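Local coordinates for 39 kDa initiator binding protein (Trichomonas vaginalis, PDB 1Q87) that recognises the initiator (Inr) element of core promoters in a primitive eukaryote, the chain described here being its C-domain, at residues 57-62 against 83-88; 65-70 against 96-101; 103-108 against 129-134; 154-159 against 171-176. All coordinates share one frame; numbering follows the deposited sequence.

Contact 1 of 4, residues 57-62 against 83-88; sequences DFLIEK and AIMAPQ
Ile60, in the middle of helix 56-67, and Met85, the first residue beyond helix 74-84 to leave helical backbone angles, bring the two backbones to their nearest approach, with 8.6 Å between Ile60 CA and Met85 CA. That gap is wide, and side chains fill it. Met85 reaches across from its own segment, carrying its sulfur and methyl toward two consecutive residues of helix 56-67. Its chain runs extended as far as the sulfur and then bends at chi3 (141°), which lays CE against Leu59 CD2 at 3.9 Å. Leu59, with CG anti to the backbone N (chi1 177°), meets it at about a right angle, CD2 against the end of the thioether. The sulfur itself lies beside Ile60, with Met85 SD 4.2 Å from Ile60 CG1. All three residues are buried and no hydrogen bond links the segments, so the contact is wholly apolar. Beyond it, Trp43 lies against Leu59, Ile78 against Ile60 and Phe101 against Met85. The polar atoms of Met85 belong to the backbone: its carbonyl oxygen accepts from Arg56 NH2 and Lys93 NZ, while a weak bond from Ala86 N to Ile84 O, 2.8 Å long, closes the bend around it. This is an inverse gamma turn, centred on Met85, that follows one helix and places the methionine among helices 29-47, 56-67 and 95-105.

Contact 2 of 4, residues 65-70 against 96-101; sequences EYFKQP and ADLYKF
Phe67, at the end of helix 56-67, is received by Leu98 and Phe101, about one helical turn apart on helix 95-105. The backbones stay well separated, Phe67 CA and Phe101 CA being 11.3 Å apart, and the long reach of the two aromatic side chains makes up the difference. The two phenylalanines run antiparallel and offset, overlapping along their CD2-CE2 sides. Phe101 CE2 comes to 3.9 Å from Phe67 CD2, and the same carbon lies equally near Phe67 CE2. Phe101 offers its rim, with Phe67 CD2 close to the plane of the Phe101 ring. With CG anti to the backbone N (chi1 -175°), the Phe101 ring lies on the side of its helix that faces Phe67. Leu98 takes the next part of the Phe67 rim: its CD2 lies near the ring plane, 4.1 Å from Phe67 CZ. Ile42 of helix 29-47 touches both Phe67 and Leu98, and Ile111 touches both phenylalanines, so several helices share this packed part.

The chain just beyond Phe67 is quite different. Once the helix ends, Lys68 and Gln69 are partly exposed and Pro70 is exposed, and polar bonds take over from packing. Lys68 NZ donates to Gln69 O at 2.9 Å, tilted 22° from the carbonyl plane, and also to Gln72 O. The ammonium thus bridges two carbonyls between helices 56-67 and 74-84. Across the contact itself no hydrogen bond or charge pair forms; its cohesion rests on dispersion and on burying hydrocarbon, with no directional polar bond to fix it.

Contact 3 of 4, residues 103-108 against 129-134; sequences AMFGPY and LTFDPQ
Gly106 O, next along the chain from Phe105, which packs on Phe131, accepts a hydrogen bond from Lys114 NZ and a weak one from Asn171 ND2. Two donors from separate parts of the chain thus hold the backbone just before the cis peptide that precedes Pro107.

Just before it in the chain, Met104 and Phe105 both reach Phe131. The sulfur of Met104 approaches the rim of the Phe131 ring: SD is 4.2 Å from Phe131 CD1 and 5.3 Å from the ring centroid, 79° off the ring normal. This is a Met-aromatic contact of the edge type. Phe105 and Phe131 point at each other from opposite directions, the CE2-CZ side of Phe105 against the CE1-CZ side of Phe131, with 3.9 Å from Phe105 CZ to Phe131 CZ. Phe131 CZ lies near the plane of the Phe105 ring, at its edge. In Phe105, CG stands beside the backbone N and anti to the carbonyl carbon (chi1 -55°), and one face of the ring lies over Met104 CB, 3.7 Å from the ring plane and offset toward the rim.

The Met-aromatic pair belongs to a hydrophobic cluster in which Phe131, from the irregular segment between helix 111-123 and strand 147-151, is set against helix 95-105. Ile84 touches Met104, Phe105 and Phe131 alike, bringing helix 74-84 into the same cluster. Phe150 of strand 147-151 lies against Met104. Next to Phe131, Asp132 N gives a weak bond to Thr130 OG1 (3.4 Å), and the backbone of Thr130 pairs with Gly148.

Contact 4 of 4, residues 154-159 against 171-176; sequences EPNCLI and NKPLIE
Asn156 places CG between its backbone N and carbonyl carbon (chi1 61°), the more crowded of the staggered positions, and this turns its amide toward Asn171 on the neighbouring segment. Two hydrogen bonds then join the pair. Asn171 N donates to Asn156 O at 2.7 Å, lying in the carbonyl plane with an N-H...acceptor angle of 162°. In return, Asn156 ND2 donates to Asn171 O at 3.0 Å, approaching nearly end-on to the carbonyl (C=O...donor 166°) and with the acceptor close to the plane of the asparagine amide. The side chain does here what a backbone N-H would do in a regular ladder, because the chain turns a corner in the type I turn from Glu154 to Cys157. Two residues on from Asn171, Pro173 CG packs against Asn156 CB at 4.2 Å. Both amides are gripped further. Asn156 ND2 also donates to Gly25 O, whereas Asn171 gives a bond from ND2 to Ala103 O and receives one at OD1 from Lys114 NZ. These buried polar groups are thus tied to helix 95-105 through Ala103, to helix 111-123 through Lys114 and to the N-terminal loop through Gly25. The pairing continues the antiparallel register of Leu158 with Ile169, and the whole is the open end of a beta-hairpin, strands 157-162 and 165-171, with an asparagine amide substituting for the last backbone donor.

Overall arrangement
From the N terminus, helix 56-67 enters first, giving contact 1 its opening segment and then contact 2. Contact 1 closes through the end of helix 74-84, but contact 2 is already open and closes only on helix 95-105, so the two cross, and they touch where Met85 and Ile84 meet Phe101. Contact 3 starts further along helix 95-105 and closes after helix 111-123; contact 4 follows in series, closing the hairpin loop. Contact 3 bridges the two halves: Asp132 packs on Ala86 of contact 1, while Ala103 O bonds to Asn171 of contact 4. Together they join the helical part to the five-stranded antiparallel sheet.

Contact 1 of 4, residues 57-62 against 83-88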
# COMPACT_ATOMS: atom_id res chain seq x y z
N ASP A 57 -2.36 -5.62 -19.53
CA ASP A 57 -2.66 -4.27 -19.99
C ASP A 57 -4.11 -3.85 -19.84
O ASP A 57 -4.39 -2.70 -19.51
CB ASP A 57 -2.21 -4.10 -21.43
CG ASP A 57 -0.71 -3.91 -21.55
OD1 ASP A 57 -0.20 -3.97 -22.69
OD2 ASP A 57 -0.04 -3.70 -20.50
N PHE A 58 -5.03 -4.78 -20.09
CA PHE A 58 -6.43 -4.48 -19.97
C PHE A 58 -6.85 -4.12 -18.52
O PHE A 58 -7.64 -3.19 -18.32
CB PHE A 58 -7.22 -5.68 -20.48
CG PHE A 58 -8.71 -5.55 -20.32
CD1 PHE A 58 -9.34 -6.00 -19.16
CD2 PHE A 58 -9.47 -5.02 -21.32
CE1 PHE A 58 -10.72 -5.91 -19.01
CE2 PHE A 58 -10.84 -4.93 -21.17
CZ PHE A 58 -11.47 -5.38 -20.01
N LEU A 59 -6.30 -4.84 -17.54
CA LEU A 59 -6.61 -4.60 -16.14
C LEU A 59 -6.09 -3.26 -15.68
O LEU A 59 -6.81 -2.48 -15.04
CB LEU A 59 -6.01 -5.67 -15.24
CG LEU A 59 -6.31 -5.35 -13.78
CD1 LEU A 59 -7.77 -5.61 -13.57
CD2 LEU A 59 -5.50 -6.16 -12.81
N ILE A 60 -4.84 -3.01 -15.99
CA ILE A 60 -4.19 -1.78 -15.61
C ILE A 60 -4.90 -0.58 -16.24
O ILE A 60 -5.10 0.44 -15.61
CB ILE A 60 -2.71 -1.85 -16.04
CG1 ILE A 60 -2.01 -2.93 -15.22
CG2 ILE A 60 -2.02 -0.50 -15.90
CD1 ILE A 60 -0.50 -2.97 -15.39
N GLU A 61 -5.33 -0.73 -17.49
CA GLU A 61 -6.01 0.34 -18.21
C GLU A 61 -7.36 0.63 -17.55
O GLU A 61 -7.65 1.78 -17.26
CB GLU A 61 -6.18 -0.07 -19.68
CG GLU A 61 -5.99 1.04 -20.68
CD GLU A 61 -7.25 1.32 -21.48
OE1 GLU A 61 -7.18 2.17 -22.41
OE2 GLU A 61 -8.31 0.72 -21.18
N LYS A 62 -8.17 -0.39 -17.29
CA LYS A 62 -9.47 -0.17 -16.63
C LYS A 62 -9.26 0.38 -15.24
O LYS A 62 -9.96 1.32 -14.82
CB LYS A 62 -10.29 -1.45 -16.52
CG LYS A 62 -10.69 -2.07 -17.87
CD LYS A 62 -11.29 -1.02 -18.77
CE LYS A 62 -11.59 -1.53 -20.16
NZ LYS A 62 -12.07 -0.42 -21.03
N ALA A 83 3.79 -0.24 -12.38
CA ALA A 83 5.00 -0.37 -11.57
C ALA A 83 4.72 -1.01 -10.24
O ALA A 83 5.58 -1.68 -9.69
CB ALA A 83 5.65 0.97 -11.34
N ILE A 84 3.55 -0.78 -9.69
CA ILE A 84 3.22 -1.39 -8.43
C ILE A 84 2.84 -2.86 -8.63
O ILE A 84 3.26 -3.74 -7.83
CB ILE A 84 2.11 -0.59 -7.70
CG1 ILE A 84 2.66 0.78 -7.34
CG2 ILE A 84 1.70 -1.26 -6.39
CD1 ILE A 84 1.61 1.74 -6.84
N MET A 85 2.09 -3.16 -9.69
CA MET A 85 1.70 -4.55 -9.94
C MET A 85 2.78 -5.44 -10.58
O MET A 85 2.60 -5.97 -11.69
CB MET A 85 0.45 -4.61 -10.81
CG MET A 85 -0.73 -3.97 -10.18
SD MET A 85 -2.16 -4.21 -11.20
CE MET A 85 -3.41 -4.50 -9.95
N ALA A 86 3.91 -5.59 -9.89
CA ALA A 86 4.96 -6.45 -10.39
C ALA A 86 4.41 -7.88 -10.30
O ALA A 86 3.47 -8.15 -9.54
CB ALA A 86 6.21 -6.32 -9.55
N PRO A 87 4.98 -8.82 -11.09
CA PRO A 87 6.09 -8.55 -12.01
C PRO A 87 5.59 -7.98 -13.33
O PRO A 87 4.43 -8.18 -13.72
CB PRO A 87 6.73 -9.94 -12.21
CG PRO A 87 6.26 -10.73 -11.00
CD PRO A 87 4.83 -10.27 -10.88
N GLN A 88 6.47 -7.24 -14.01
CA GLN A 88 6.14 -6.66 -15.30
C GLN A 88 6.02 -7.78 -16.35
O GLN A 88 5.16 -7.75 -17.22
CB GLN A 88 7.24 -5.69 -15.75
CG GLN A 88 7.64 -4.69 -14.71
CD GLN A 88 6.44 -4.03 -14.11
OE1 GLN A 88 5.62 -3.47 -14.83
NE2 GLN A 88 6.31 -4.12 -12.78

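Contact 2 of 4, residues 65-70 against 96-101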
# COMPACT_ATOMS: atom_id res chain seq x y z
N GLU A 65 -8.35 4.16 -15.35
CA GLU A 65 -9.50 4.97 -15.58
C GLU A 65 -10.32 5.12 -14.33
O GLU A 65 -10.82 6.20 -14.05
CB GLU A 65 -10.41 4.35 -16.66
CG GLU A 65 -9.95 4.49 -18.11
CD GLU A 65 -10.60 3.43 -19.02
OE1 GLU A 65 -11.73 2.94 -18.70
OE2 GLU A 65 -9.98 3.08 -20.06
N TYR A 66 -10.45 4.05 -13.58
CA TYR A 66 -11.30 4.08 -12.41
C TYR A 66 -10.66 4.59 -11.13
O TYR A 66 -11.37 5.07 -10.26
CB TYR A 66 -11.88 2.68 -12.21
CG TYR A 66 -12.90 2.52 -11.12
CD1 TYR A 66 -12.53 2.18 -9.82
CD2 TYR A 66 -14.25 2.60 -11.40
CE1 TYR A 66 -13.49 1.91 -8.83
CE2 TYR A 66 -15.22 2.35 -10.41
CZ TYR A 66 -14.83 2.01 -9.13
OH TYR A 66 -15.78 1.78 -8.16
N PHE A 67 -9.33 4.48 -11.03
CA PHE A 67 -8.63 4.90 -9.82
C PHE A 67 -7.92 6.27 -9.90
O PHE A 67 -7.61 6.84 -8.87
CB PHE A 67 -7.58 3.86 -9.41
CG PHE A 67 -8.14 2.51 -9.04
CD1 PHE A 67 -9.43 2.36 -8.61
CD2 PHE A 67 -7.31 1.39 -9.09
CE1 PHE A 67 -9.90 1.13 -8.24
CE2 PHE A 67 -7.76 0.17 -8.74
CZ PHE A 67 -9.05 0.02 -8.31
N LYS A 68 -7.62 6.77 -11.09
CA LYS A 68 -6.93 8.07 -11.17
C LYS A 68 -7.74 9.25 -10.62
O LYS A 68 -8.93 9.13 -10.27
CB LYS A 68 -6.55 8.41 -12.61
CG LYS A 68 -7.74 8.64 -13.56
CD LYS A 68 -7.19 8.80 -14.99
CE LYS A 68 -7.96 9.82 -15.82
NZ LYS A 68 -8.06 11.17 -15.16
N GLN A 69 -7.08 10.38 -10.52
CA GLN A 69 -7.77 11.58 -10.05
C GLN A 69 -8.36 12.24 -11.28
O GLN A 69 -7.88 12.01 -12.40
CB GLN A 69 -6.78 12.54 -9.42
CG GLN A 69 -5.99 11.94 -8.32
CD GLN A 69 -6.60 12.23 -6.99
OE1 GLN A 69 -7.68 11.73 -6.67
NE2 GLN A 69 -5.91 13.06 -6.21
N PRO A 70 -9.39 13.09 -11.10
CA PRO A 70 -10.02 13.76 -12.24
C PRO A 70 -8.98 14.54 -13.08
O PRO A 70 -9.07 14.58 -14.31
CB PRO A 70 -11.06 14.68 -11.58
CG PRO A 70 -11.33 14.02 -10.29
CD PRO A 70 -9.94 13.60 -9.83
N ALA A 96 -7.03 -11.79 -7.23
CA ALA A 96 -6.04 -11.72 -6.17
C ALA A 96 -5.03 -10.59 -6.40
O ALA A 96 -4.50 -10.05 -5.43
CB ALA A 96 -5.31 -13.06 -6.02
N ASP A 97 -4.76 -10.21 -7.64
CA ASP A 97 -3.82 -9.09 -7.89
C ASP A 97 -4.49 -7.76 -7.47
O ASP A 97 -3.84 -6.90 -6.86
CB ASP A 97 -3.42 -9.04 -9.35
CG ASP A 97 -2.67 -10.30 -9.78
OD1 ASP A 97 -1.58 -10.56 -9.22
OD2 ASP A 97 -3.17 -11.05 -10.66
N LEU A 98 -5.78 -7.61 -7.78
CA LEU A 98 -6.52 -6.41 -7.40
C LEU A 98 -6.57 -6.39 -5.87
O LEU A 98 -6.37 -5.34 -5.25
CB LEU A 98 -7.94 -6.42 -7.96
CG LEU A 98 -8.66 -5.20 -8.59
CD1 LEU A 98 -10.07 -5.11 -8.07
CD2 LEU A 98 -7.96 -3.92 -8.33
N TYR A 99 -6.86 -7.54 -5.25
CA TYR A 99 -6.92 -7.65 -3.78
C TYR A 99 -5.60 -7.12 -3.15
O TYR A 99 -5.60 -6.32 -2.23
CB TYR A 99 -7.12 -9.10 -3.37
CG TYR A 99 -7.33 -9.31 -1.89
CD1 TYR A 99 -8.62 -9.47 -1.39
CD2 TYR A 99 -6.25 -9.36 -0.98
CE1 TYR A 99 -8.85 -9.70 -0.03
CE2 TYR A 99 -6.48 -9.59 0.43
CZ TYR A 99 -7.80 -9.76 0.87
OH TYR A 99 -8.11 -10.03 2.19
N LYS A 100 -4.50 -7.58 -3.69
CA LYS A 100 -3.19 -7.17 -3.23
C LYS A 100 -3.02 -5.64 -3.36
O LYS A 100 -2.61 -4.96 -2.40
CB LYS A 100 -2.12 -7.88 -4.06
CG LYS A 100 -0.70 -7.57 -3.67
CD LYS A 100 0.19 -8.83 -3.77
CE LYS A 100 0.77 -9.03 -5.17
NZ LYS A 100 1.96 -9.94 -5.17
N PHE A 101 -3.38 -5.13 -4.54
CA PHE A 101 -3.21 -3.71 -4.86
C PHE A 101 -4.06 -2.80 -4.00
O PHE A 101 -3.59 -1.78 -3.50
CB PHE A 101 -3.51 -3.47 -6.34
CG PHE A 101 -3.24 -2.09 -6.79
CD1 PHE A 101 -1.95 -1.61 -6.85
CD2 PHE A 101 -4.29 -1.24 -7.13
CE1 PHE A 101 -1.69 -0.31 -7.24
CE2 PHE A 101 -4.04 0.07 -7.52
CZ PHE A 101 -2.73 0.54 -7.57

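Contact 3 of 4, residues 103-108 against 129-134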
# COMPACT_ATOMS: atom_id res chain seq x y z
N ALA A 103 -5.25 -3.67 -1.14
CA ALA A 103 -4.82 -3.95 0.24
C ALA A 103 -3.67 -3.03 0.60
O ALA A 103 -3.63 -2.52 1.70
CB ALA A 103 -4.38 -5.41 0.39
N MET A 104 -2.75 -2.82 -0.32
CA MET A 104 -1.61 -1.93 -0.08
C MET A 104 -1.99 -0.47 -0.02
O MET A 104 -1.60 0.23 0.91
CB MET A 104 -0.52 -2.06 -1.15
CG MET A 104 0.04 -3.47 -1.31
SD MET A 104 1.32 -3.44 -2.53
CE MET A 104 0.32 -3.85 -4.03
N PHE A 105 -2.77 -0.01 -1.00
CA PHE A 105 -3.11 1.41 -1.08
C PHE A 105 -4.59 1.84 -1.16
O PHE A 105 -4.85 2.99 -1.46
CB PHE A 105 -2.39 2.02 -2.24
CG PHE A 105 -0.91 1.84 -2.20
CD1 PHE A 105 -0.12 2.52 -1.26
CD2 PHE A 105 -0.30 1.05 -3.16
CE1 PHE A 105 1.28 2.40 -1.29
CE2 PHE A 105 1.11 0.92 -3.21
CZ PHE A 105 1.90 1.59 -2.28
N GLY A 106 -5.53 0.94 -0.92
CA GLY A 106 -6.93 1.33 -0.95
C GLY A 106 -7.33 2.06 0.34
O GLY A 106 -6.52 2.19 1.26
N PRO A 107 -8.60 2.52 0.45
CA PRO A 107 -9.64 2.37 -0.59
C PRO A 107 -9.34 3.07 -1.89
O PRO A 107 -8.45 3.94 -1.98
CB PRO A 107 -10.92 2.92 0.07
CG PRO A 107 -10.53 3.26 1.51
CD PRO A 107 -9.03 3.47 1.49
N TYR A 108 -10.09 2.70 -2.93
CA TYR A 108 -9.86 3.30 -4.24
C TYR A 108 -10.12 4.84 -4.27
O TYR A 108 -9.45 5.55 -4.99
CB TYR A 108 -10.68 2.56 -5.29
CG TYR A 108 -12.01 3.21 -5.61
CD1 TYR A 108 -12.09 4.22 -6.58
CD2 TYR A 108 -13.17 2.82 -4.96
CE1 TYR A 108 -13.28 4.82 -6.89
CE2 TYR A 108 -14.38 3.40 -5.26
CZ TYR A 108 -14.43 4.41 -6.23
OH TYR A 108 -15.61 5.04 -6.51
N LEU A 129 11.77 1.08 -0.65
CA LEU A 129 10.55 0.38 -1.08
C LEU A 129 10.70 -0.40 -2.39
O LEU A 129 11.28 0.09 -3.36
CB LEU A 129 9.38 1.37 -1.23
CG LEU A 129 7.95 0.81 -1.43
CD1 LEU A 129 7.47 0.09 -0.20
CD2 LEU A 129 7.00 1.93 -1.72
N THR A 130 10.17 -1.63 -2.42
CA THR A 130 10.24 -2.45 -3.63
C THR A 130 8.95 -3.24 -3.75
O THR A 130 8.40 -3.70 -2.75
CB THR A 130 11.46 -3.43 -3.56
OG1 THR A 130 11.51 -4.25 -4.74
CG2 THR A 130 11.35 -4.31 -2.33
N PHE A 131 8.42 -3.39 -4.95
CA PHE A 131 7.18 -4.15 -5.12
C PHE A 131 7.45 -5.51 -5.71
O PHE A 131 6.52 -6.24 -6.08
CB PHE A 131 6.22 -3.37 -6.00
CG PHE A 131 5.76 -2.11 -5.37
CD1 PHE A 131 4.81 -2.15 -4.37
CD2 PHE A 131 6.39 -0.90 -5.66
CE1 PHE A 131 4.50 -1.00 -3.67
CE2 PHE A 131 6.07 0.24 -4.95
CZ PHE A 131 5.14 0.19 -3.96
N ASP A 132 8.73 -5.86 -5.77
CA ASP A 132 9.13 -7.13 -6.33
C ASP A 132 10.55 -7.51 -5.88
O ASP A 132 11.51 -7.38 -6.65
CB ASP A 132 9.05 -7.01 -7.85
CG ASP A 132 9.65 -8.18 -8.57
OD1 ASP A 132 9.74 -9.26 -7.96
OD2 ASP A 132 10.01 -8.00 -9.75
N PRO A 133 10.70 -7.99 -4.62
CA PRO A 133 11.99 -8.39 -4.04
C PRO A 133 12.74 -9.53 -4.75
O PRO A 133 12.16 -10.54 -5.14
CB PRO A 133 11.62 -8.76 -2.60
CG PRO A 133 10.46 -7.88 -2.32
CD PRO A 133 9.65 -8.00 -3.59
N GLN A 134 14.05 -9.34 -4.89
CA GLN A 134 14.91 -10.32 -5.54
C GLN A 134 16.36 -10.00 -5.15
O GLN A 134 16.90 -8.98 -5.58
CB GLN A 134 14.77 -10.25 -7.06
CG GLN A 134 13.39 -10.54 -7.59
CD GLN A 134 13.34 -10.56 -9.11
OE1 GLN A 134 12.27 -10.60 -9.71
NE2 GLN A 134 14.52 -10.55 -9.74

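Contact 4 of 4, residues 154-159 against 171-176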
# COMPACT_ATOMS: atom_id res chain seq x y z
N GLU A 154 -0.18 -11.12 3.33
CA GLU A 154 -0.95 -10.19 4.17
C GLU A 154 -0.59 -8.86 3.47
O GLU A 154 0.11 -8.00 4.02
CB GLU A 154 -0.39 -10.29 5.59
CG GLU A 154 -1.18 -9.58 6.69
CD GLU A 154 -0.84 -10.13 8.07
OE1 GLU A 154 -1.04 -9.42 9.08
OE2 GLU A 154 -0.37 -11.28 8.16
N PRO A 155 -1.10 -8.67 2.24
CA PRO A 155 -0.84 -7.49 1.41
C PRO A 155 -0.97 -6.06 1.92
O PRO A 155 -0.38 -5.19 1.30
CB PRO A 155 -1.64 -7.76 0.13
CG PRO A 155 -2.61 -8.82 0.47
CD PRO A 155 -2.38 -9.29 1.89
N ASN A 156 -1.68 -5.80 3.02
CA ASN A 156 -1.78 -4.44 3.59
C ASN A 156 -0.67 -4.27 4.63
O ASN A 156 -0.60 -3.24 5.31
CB ASN A 156 -3.14 -4.20 4.28
CG ASN A 156 -3.38 -5.15 5.44
OD1 ASN A 156 -2.99 -6.32 5.39
ND2 ASN A 156 -4.07 -4.67 6.48
N CYS A 157 0.20 -5.26 4.76
CA CYS A 157 1.27 -5.17 5.75
C CYS A 157 2.62 -4.86 5.11
O CYS A 157 3.15 -5.65 4.34
CB CYS A 157 1.38 -6.49 6.54
SG CYS A 157 2.75 -6.51 7.77
N LEU A 158 3.17 -3.70 5.44
CA LEU A 158 4.48 -3.34 4.92
C LEU A 158 5.54 -3.86 5.90
O LEU A 158 5.53 -3.55 7.09
CB LEU A 158 4.61 -1.81 4.77
CG LEU A 158 6.03 -1.28 4.48
CD1 LEU A 158 6.43 -1.71 3.06
CD2 LEU A 158 6.11 0.28 4.65
N ILE A 159 6.46 -4.67 5.41
CA ILE A 159 7.51 -5.18 6.28
C ILE A 159 8.73 -4.29 6.04
O ILE A 159 9.02 -4.00 4.89
CB ILE A 159 7.87 -6.64 5.92
CG1 ILE A 159 6.65 -7.54 6.10
CG2 ILE A 159 9.02 -7.13 6.79
CD1 ILE A 159 6.92 -8.97 5.62
N ASN A 171 -1.62 -0.96 6.42
CA ASN A 171 -2.47 -0.01 5.77
C ASN A 171 -3.85 -0.54 6.07
O ASN A 171 -4.05 -1.75 6.03
CB ASN A 171 -2.28 -0.01 4.26
CG ASN A 171 -3.34 0.85 3.56
OD1 ASN A 171 -3.48 2.04 3.86
ND2 ASN A 171 -4.10 0.25 2.64
N LYS A 172 -4.77 0.35 6.44
CA LYS A 172 -6.16 -0.05 6.69
C LYS A 172 -6.88 0.23 5.34
O LYS A 172 -7.22 1.37 5.03
CB LYS A 172 -6.76 0.81 7.79
CG LYS A 172 -5.95 0.83 9.07
CD LYS A 172 -6.13 -0.47 9.85
CE LYS A 172 -7.51 -0.52 10.54
NZ LYS A 172 -7.79 -1.87 11.14
N PRO A 173 -7.12 -0.81 4.53
CA PRO A 173 -7.77 -0.65 3.22
C PRO A 173 -9.18 -0.06 3.16
O PRO A 173 -9.64 0.24 2.09
CB PRO A 173 -7.72 -2.06 2.59
CG PRO A 173 -7.05 -2.93 3.63
CD PRO A 173 -7.12 -2.21 4.95
N LEU A 174 -9.87 0.11 4.29
CA LEU A 174 -11.20 0.72 4.24
C LEU A 174 -11.18 2.21 4.64
O LEU A 174 -12.21 2.87 4.61
CB LEU A 174 -12.17 -0.02 5.15
CG LEU A 174 -12.28 -1.54 4.97
CD1 LEU A 174 -13.24 -2.17 6.01
CD2 LEU A 174 -12.75 -1.80 3.56
N ILE A 175 -10.00 2.74 4.97
CA ILE A 175 -9.92 4.12 5.41
C ILE A 175 -9.27 5.04 4.42
O ILE A 175 -8.10 4.85 4.04
CB ILE A 175 -9.18 4.23 6.76
CG1 ILE A 175 -9.89 3.37 7.82
CG2 ILE A 175 -9.08 5.71 7.19
CD1 ILE A 175 -11.34 3.72 8.06
N GLU A 176 -10.03 6.06 4.02
CA GLU A 176 -9.55 7.02 3.05
C GLU A 176 -8.34 7.75 3.59
O GLU A 176 -8.15 7.91 4.78
CB GLU A 176 -10.64 8.02 2.69
CG GLU A 176 -11.78 7.40 1.90
CD GLU A 176 -12.81 8.42 1.45
OE1 GLU A 176 -12.40 9.52 1.00
OE2 GLU A 176 -14.02 8.11 1.52